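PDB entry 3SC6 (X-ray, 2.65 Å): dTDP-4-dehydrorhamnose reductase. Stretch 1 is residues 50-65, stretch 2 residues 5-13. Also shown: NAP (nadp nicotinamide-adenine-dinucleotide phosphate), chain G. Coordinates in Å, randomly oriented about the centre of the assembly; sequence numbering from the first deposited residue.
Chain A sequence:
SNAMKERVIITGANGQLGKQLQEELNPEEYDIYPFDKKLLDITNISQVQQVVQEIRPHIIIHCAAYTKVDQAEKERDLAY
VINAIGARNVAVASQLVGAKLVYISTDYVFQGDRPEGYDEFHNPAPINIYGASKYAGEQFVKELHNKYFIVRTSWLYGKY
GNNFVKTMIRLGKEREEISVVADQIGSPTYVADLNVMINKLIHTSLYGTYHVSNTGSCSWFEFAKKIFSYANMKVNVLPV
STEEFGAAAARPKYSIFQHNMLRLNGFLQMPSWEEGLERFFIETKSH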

# COMPACT_ATOMS: atom_id res chain seq x y z
N GLN A 50 -11.82 -12.78 18.86
CA GLN A 50 -13.22 -12.53 19.18
C GLN A 50 -13.99 -11.98 17.99
O GLN A 50 -15.05 -12.49 17.64
CB GLN A 50 -13.33 -11.51 20.31
CG GLN A 50 -14.77 -11.19 20.69
CD GLN A 50 -14.87 -10.14 21.77
OE1 GLN A 50 -15.97 -9.82 22.24
NE2 GLN A 50 -13.73 -9.58 22.17
N VAL A 51 -13.46 -10.94 17.37
CA VAL A 51 -14.11 -10.32 16.23
C VAL A 51 -14.19 -11.24 15.02
O VAL A 51 -15.23 -11.33 14.37
CB VAL A 51 -13.39 -9.02 15.82
CG1 VAL A 51 -14.05 -8.41 14.60
CG2 VAL A 51 -13.40 -8.02 16.98
N VAL A 52 -13.09 -11.93 14.71
CA VAL A 52 -13.07 -12.83 13.57
C VAL A 52 -13.98 -14.04 13.79
O VAL A 52 -14.54 -14.57 12.84
CB VAL A 52 -11.64 -13.28 13.21
CG1 VAL A 52 -11.66 -14.27 12.06
CG2 VAL A 52 -10.78 -12.08 12.86
N GLN A 53 -14.13 -14.49 15.04
CA GLN A 53 -14.99 -15.64 15.35
C GLN A 53 -16.45 -15.27 15.16
O GLN A 53 -17.20 -15.97 14.48
CB GLN A 53 -14.80 -16.12 16.79
CG GLN A 53 -13.45 -16.74 17.15
CD GLN A 53 -13.16 -18.03 16.41
OE1 GLN A 53 -13.94 -18.46 15.55
NE2 GLN A 53 -12.05 -18.67 16.75
N GLU A 54 -16.85 -14.17 15.78
CA GLU A 54 -18.23 -13.68 15.72
C GLU A 54 -18.71 -13.44 14.29
O GLU A 54 -19.71 -14.02 13.86
CB GLU A 54 -18.35 -12.40 16.54
CG GLU A 54 -19.74 -11.79 16.55
CD GLU A 54 -19.82 -10.53 17.41
OE1 GLU A 54 -18.82 -10.18 18.06
OE2 GLU A 54 -20.90 -9.90 17.44
N ILE A 55 -18.00 -12.59 13.56
CA ILE A 55 -18.37 -12.28 12.18
C ILE A 55 -18.07 -13.46 11.26
O ILE A 55 -18.83 -13.76 10.33
CB ILE A 55 -17.62 -11.04 11.67
CG1 ILE A 55 -17.93 -9.84 12.55
CG2 ILE A 55 -18.02 -10.74 10.23
CD1 ILE A 55 -17.24 -8.57 12.12
N ARG A 56 -16.95 -14.13 11.53
CA ARG A 56 -16.50 -15.29 10.76
C ARG A 56 -16.62 -14.97 9.27
O ARG A 56 -17.54 -15.42 8.58
CB ARG A 56 -17.29 -16.54 11.16
CG ARG A 56 -16.80 -17.80 10.52
CD ARG A 56 -17.48 -19.02 11.10
NE ARG A 56 -16.94 -20.25 10.53
CZ ARG A 56 -17.29 -21.47 10.91
NH1 ARG A 56 -18.17 -21.64 11.89
NH2 ARG A 56 -16.73 -22.53 10.33
N PRO A 57 -15.66 -14.18 8.76
CA PRO A 57 -15.60 -13.73 7.37
C PRO A 57 -14.93 -14.65 6.36
O PRO A 57 -14.05 -15.44 6.69
CB PRO A 57 -14.78 -12.45 7.48
CG PRO A 57 -13.82 -12.73 8.58
CD PRO A 57 -14.54 -13.63 9.55
N HIS A 58 -15.37 -14.51 5.11
CA HIS A 58 -14.83 -15.28 4.00
C HIS A 58 -13.53 -14.63 3.54
O HIS A 58 -12.60 -15.32 3.12
CB HIS A 58 -15.81 -15.31 2.82
CG HIS A 58 -17.11 -15.98 3.11
ND1 HIS A 58 -18.22 -15.30 3.59
CD2 HIS A 58 -17.50 -17.27 2.98
CE1 HIS A 58 -19.22 -16.15 3.74
NE2 HIS A 58 -18.81 -17.35 3.38
N ILE A 59 -13.47 -13.31 3.63
CA ILE A 59 -12.30 -12.56 3.21
C ILE A 59 -11.86 -11.54 4.25
O ILE A 59 -12.68 -11.01 4.99
CB ILE A 59 -12.61 -11.79 1.90
CG1 ILE A 59 -13.32 -12.71 0.90
CG2 ILE A 59 -11.35 -11.20 1.30
CD1 ILE A 59 -13.72 -12.02 -0.38
N ILE A 60 -10.56 -11.29 4.32
CA ILE A 60 -10.01 -10.32 5.25
C ILE A 60 -8.95 -9.49 4.56
O ILE A 60 -7.89 -10.01 4.19
CB ILE A 60 -9.39 -10.96 6.50
CG1 ILE A 60 -10.44 -11.73 7.30
CG2 ILE A 60 -8.80 -9.87 7.40
CD1 ILE A 60 -9.88 -12.35 8.58
N ILE A 61 -9.23 -8.21 4.37
CA ILE A 61 -8.30 -7.31 3.73
C ILE A 61 -7.59 -6.59 4.86
O ILE A 61 -8.13 -5.69 5.49
CB ILE A 61 -8.99 -6.33 2.81
CG1 ILE A 61 -9.82 -7.10 1.78
CG2 ILE A 61 -7.97 -5.44 2.14
CD1 ILE A 61 -10.59 -6.22 0.83
N HIS A 62 -6.36 -7.02 5.13
CA HIS A 62 -5.56 -6.44 6.19
C HIS A 62 -4.81 -5.19 5.75
O HIS A 62 -3.78 -5.27 5.08
CB HIS A 62 -4.58 -7.50 6.67
CG HIS A 62 -3.79 -7.08 7.87
ND1 HIS A 62 -4.24 -7.29 9.15
CD2 HIS A 62 -2.58 -6.48 7.98
CE1 HIS A 62 -3.34 -6.84 10.01
NE2 HIS A 62 -2.33 -6.35 9.32
N CYS A 63 -5.34 -4.02 6.13
CA CYS A 63 -4.73 -2.75 5.78
C CYS A 63 -4.01 -2.10 6.96
O CYS A 63 -3.18 -1.21 6.78
CB CYS A 63 -5.78 -1.79 5.23
SG CYS A 63 -6.64 -2.40 3.76
N ALA A 64 -4.33 -2.55 8.18
CA ALA A 64 -3.72 -2.00 9.39
C ALA A 64 -2.19 -2.08 9.32
O ALA A 64 -1.63 -3.08 8.88
CB ALA A 64 -4.23 -2.75 10.62
N ALA A 65 -1.53 -1.00 9.75
CA ALA A 65 -0.07 -0.95 9.73
C ALA A 65 0.48 0.37 10.27
O ALA A 65 -0.22 1.38 10.36
CB ALA A 65 0.44 -1.17 8.32
PA NAP G . -2.35 4.51 6.75
O1A NAP G . -1.34 4.80 7.83
O2A NAP G . -3.33 5.58 6.35
O5B NAP G . -3.18 3.19 7.15
C5B NAP G . -2.81 2.36 8.25
C4B NAP G . -3.95 2.36 9.27
O4B NAP G . -3.71 1.36 10.26
C3B NAP G . -4.07 3.70 9.99
O3B NAP G . -5.39 4.25 9.85
C2B NAP G . -3.79 3.38 11.44
O2B NAP G . -4.59 4.16 12.33
C1B NAP G . -4.12 1.89 11.52
N9A NAP G . -3.51 1.24 12.71
C8A NAP G . -2.42 1.63 13.39
N7A NAP G . -2.23 0.79 14.43
C5A NAP G . -3.22 -0.12 14.40
C6A NAP G . -3.59 -1.28 15.25
N6A NAP G . -2.84 -1.62 16.32
N1A NAP G . -4.69 -2.00 14.91
C2A NAP G . -5.43 -1.66 13.84
N3A NAP G . -5.12 -0.60 13.06
C4A NAP G . -4.03 0.17 13.32
O3 NAP G . -1.55 4.01 5.44
PN NAP G . -2.27 3.26 4.20
O1N NAP G . -1.54 3.65 2.93
O2N NAP G . -3.77 3.41 4.29
O5D NAP G . -1.94 1.71 4.49
C5D NAP G . -2.22 0.71 3.52
C4D NAP G . -1.12 -0.35 3.50
O4D NAP G . -0.26 -0.14 2.37
C3D NAP G . -0.24 -0.31 4.75
O3D NAP G . -0.20 -1.60 5.36
C2D NAP G . 1.14 0.09 4.26
O2D NAP G . 2.15 -0.64 4.96
C1D NAP G . 1.12 -0.25 2.77
N1N NAP G . 1.97 0.63 1.95
C2N NAP G . 1.74 1.95 1.92
C3N NAP G . 2.53 2.80 1.15
C7N NAP G . 2.25 4.28 1.14
O7N NAP G . 1.38 4.72 1.88
N7N NAP G . 2.95 5.09 0.35
C4N NAP G . 3.57 2.25 0.40
C5N NAP G . 3.78 0.89 0.44
C6N NAP G . 2.96 0.09 1.22
P2B NAP G . -3.93 5.37 13.17
O1X NAP G . -5.14 6.07 13.75
O2X NAP G . -3.06 4.69 14.20
O3X NAP G . -3.17 6.17 12.14
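Stretch 2, residues 5-13: KERVIITGA

Stretch 2 runs as an extended strand through Thr11, beside strand 59-62 of stretch 1. The two strands are parallel. Their axes cross at -17° and approach to 4.7 Å. Ile59 pairs with Val8, Ile60 with Ile9, Ile61 with Ile10 and His62 with Thr11, at CA-CA distances of 4.7 to 5.0 Å. Helix 50-55 runs nearly antiparallel to stretch 2, at 164°, with its axis 10.3 Å away at the closest.

The backbone bonds follow the parallel pattern, in which alternate residues of stretch 2 use both N and O. Arg7 O accepts from Ile59 N at 3.2 Å and also from His58 N at 3.0 Å. Ile9 N donates to Ile59 O at 3.0 Å, and Ile9 O accepts from Ile61 N at 2.9 Å. Thr11 N donates to Ile61 O at 3.2 Å, and Thr11 O accepts from Cys63 N at 3.0 Å. Two carbonyls of stretch 1 also receive CA-H...O contacts: Val8 CA lies 3.3 Å from Ile59 O, and Ile10 CA lies 3.4 Å from Ile61 O.

Side chains extend the ladder at both ends. Arg7 N donates to the ring atom His58 ND1 at 3.1 Å, near the ring plane. Glu6 CG packs over a face of that ring, 3.9 Å from its centroid. Arg56 has positive phi as the chain leaves the helix, and its carbonyl O accepts from Arg7 NH2 at 2.9 Å. At the other end, Thr11 OG1 accepts weak hydrogen bonds from Cys63 N at 3.1 Å and Ala64 N at 3.3 Å. Thr11 OG1 is also 3.1 Å from His62 ND1.

Ile9 is buried between the strand and the helix. Its CD1 touches Pro57 CG at 3.4 Å and Ile55 CD1 at 4.0 Å. Val51 CG1 is 4.4 Å from the same Ile9 CD1. Val8 and Ile10 point to the other face of the sheet, with Ile59 and Ile61. There Val8 CG1 meets Ile59 CB at 3.7 Å.

Past the strand, Gly12 has positive phi, which favours glycine. A CB here would lie 2.8 Å from Ala64 CA, a clash. The CA atoms of Gly12 and Ala64 are therefore able to sit 4.0 Å apart. NADP lies beside this turn. Ala65 N donates to NAP O4B at 3.3 Å, and NAP O3D makes a weak hydrogen bond to Cys63 O, also at 3.3 Å.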

# COMPACT_ATOMS: atom_id res chain seq x y z
N LYS A 5 -23.54 -14.21 -0.51
CA LYS A 5 -23.48 -12.93 0.23
C LYS A 5 -22.29 -13.03 1.19
O LYS A 5 -22.46 -13.09 2.41
CB LYS A 5 -24.77 -12.72 1.02
CG LYS A 5 -24.95 -11.35 1.68
CD LYS A 5 -25.07 -10.24 0.63
CE LYS A 5 -25.36 -8.88 1.27
NZ LYS A 5 -25.54 -7.79 0.26
N GLU A 6 -21.08 -13.05 0.65
CA GLU A 6 -19.87 -13.16 1.47
C GLU A 6 -19.63 -11.98 2.42
O GLU A 6 -20.17 -10.89 2.24
CB GLU A 6 -18.65 -13.46 0.60
CG GLU A 6 -18.80 -14.78 -0.15
CD GLU A 6 -17.62 -15.10 -1.03
OE1 GLU A 6 -16.66 -14.30 -1.07
OE2 GLU A 6 -17.65 -16.16 -1.69
N ARG A 7 -18.80 -12.22 3.43
CA ARG A 7 -18.47 -11.25 4.47
C ARG A 7 -17.01 -10.87 4.36
O ARG A 7 -16.16 -11.75 4.23
CB ARG A 7 -18.64 -12.00 5.76
CG ARG A 7 -19.95 -12.73 5.79
CD ARG A 7 -19.91 -13.81 6.80
NE ARG A 7 -21.03 -14.70 6.57
CZ ARG A 7 -21.14 -15.90 7.10
NH1 ARG A 7 -22.20 -16.65 6.81
NH2 ARG A 7 -20.18 -16.38 7.90
N VAL A 8 -16.70 -9.58 4.45
CA VAL A 8 -15.32 -9.13 4.36
C VAL A 8 -14.97 -8.18 5.49
O VAL A 8 -15.70 -7.23 5.75
CB VAL A 8 -15.04 -8.40 3.02
CG1 VAL A 8 -15.34 -9.31 1.85
CG2 VAL A 8 -15.87 -7.15 2.91
N ILE A 9 -13.85 -8.45 6.16
CA ILE A 9 -13.39 -7.60 7.25
C ILE A 9 -12.21 -6.77 6.76
O ILE A 9 -11.35 -7.28 6.04
CB ILE A 9 -12.94 -8.40 8.49
CG1 ILE A 9 -14.15 -9.09 9.13
CG2 ILE A 9 -12.32 -7.49 9.53
CD1 ILE A 9 -13.80 -9.85 10.41
N ILE A 10 -12.19 -5.49 7.13
CA ILE A 10 -11.11 -4.58 6.74
C ILE A 10 -10.45 -4.01 7.99
O ILE A 10 -11.09 -3.31 8.77
CB ILE A 10 -11.62 -3.42 5.87
CG1 ILE A 10 -12.28 -3.96 4.60
CG2 ILE A 10 -10.47 -2.51 5.50
CD1 ILE A 10 -12.80 -2.87 3.68
N THR A 11 -9.17 -4.31 8.18
CA THR A 11 -8.43 -3.81 9.34
C THR A 11 -7.76 -2.49 8.95
O THR A 11 -7.11 -2.40 7.91
CB THR A 11 -7.39 -4.83 9.82
OG1 THR A 11 -6.43 -5.07 8.79
CG2 THR A 11 -8.06 -6.14 10.21
N GLY A 12 -7.90 -1.48 9.80
CA GLY A 12 -7.31 -0.16 9.53
C GLY A 12 -8.17 0.57 8.52
O GLY A 12 -7.67 1.15 7.55
N ALA A 13 -9.49 0.55 8.76
CA ALA A 13 -10.48 1.18 7.89
C ALA A 13 -10.41 2.70 7.76
O ALA A 13 -10.91 3.25 6.78
CB ALA A 13 -11.88 0.77 8.33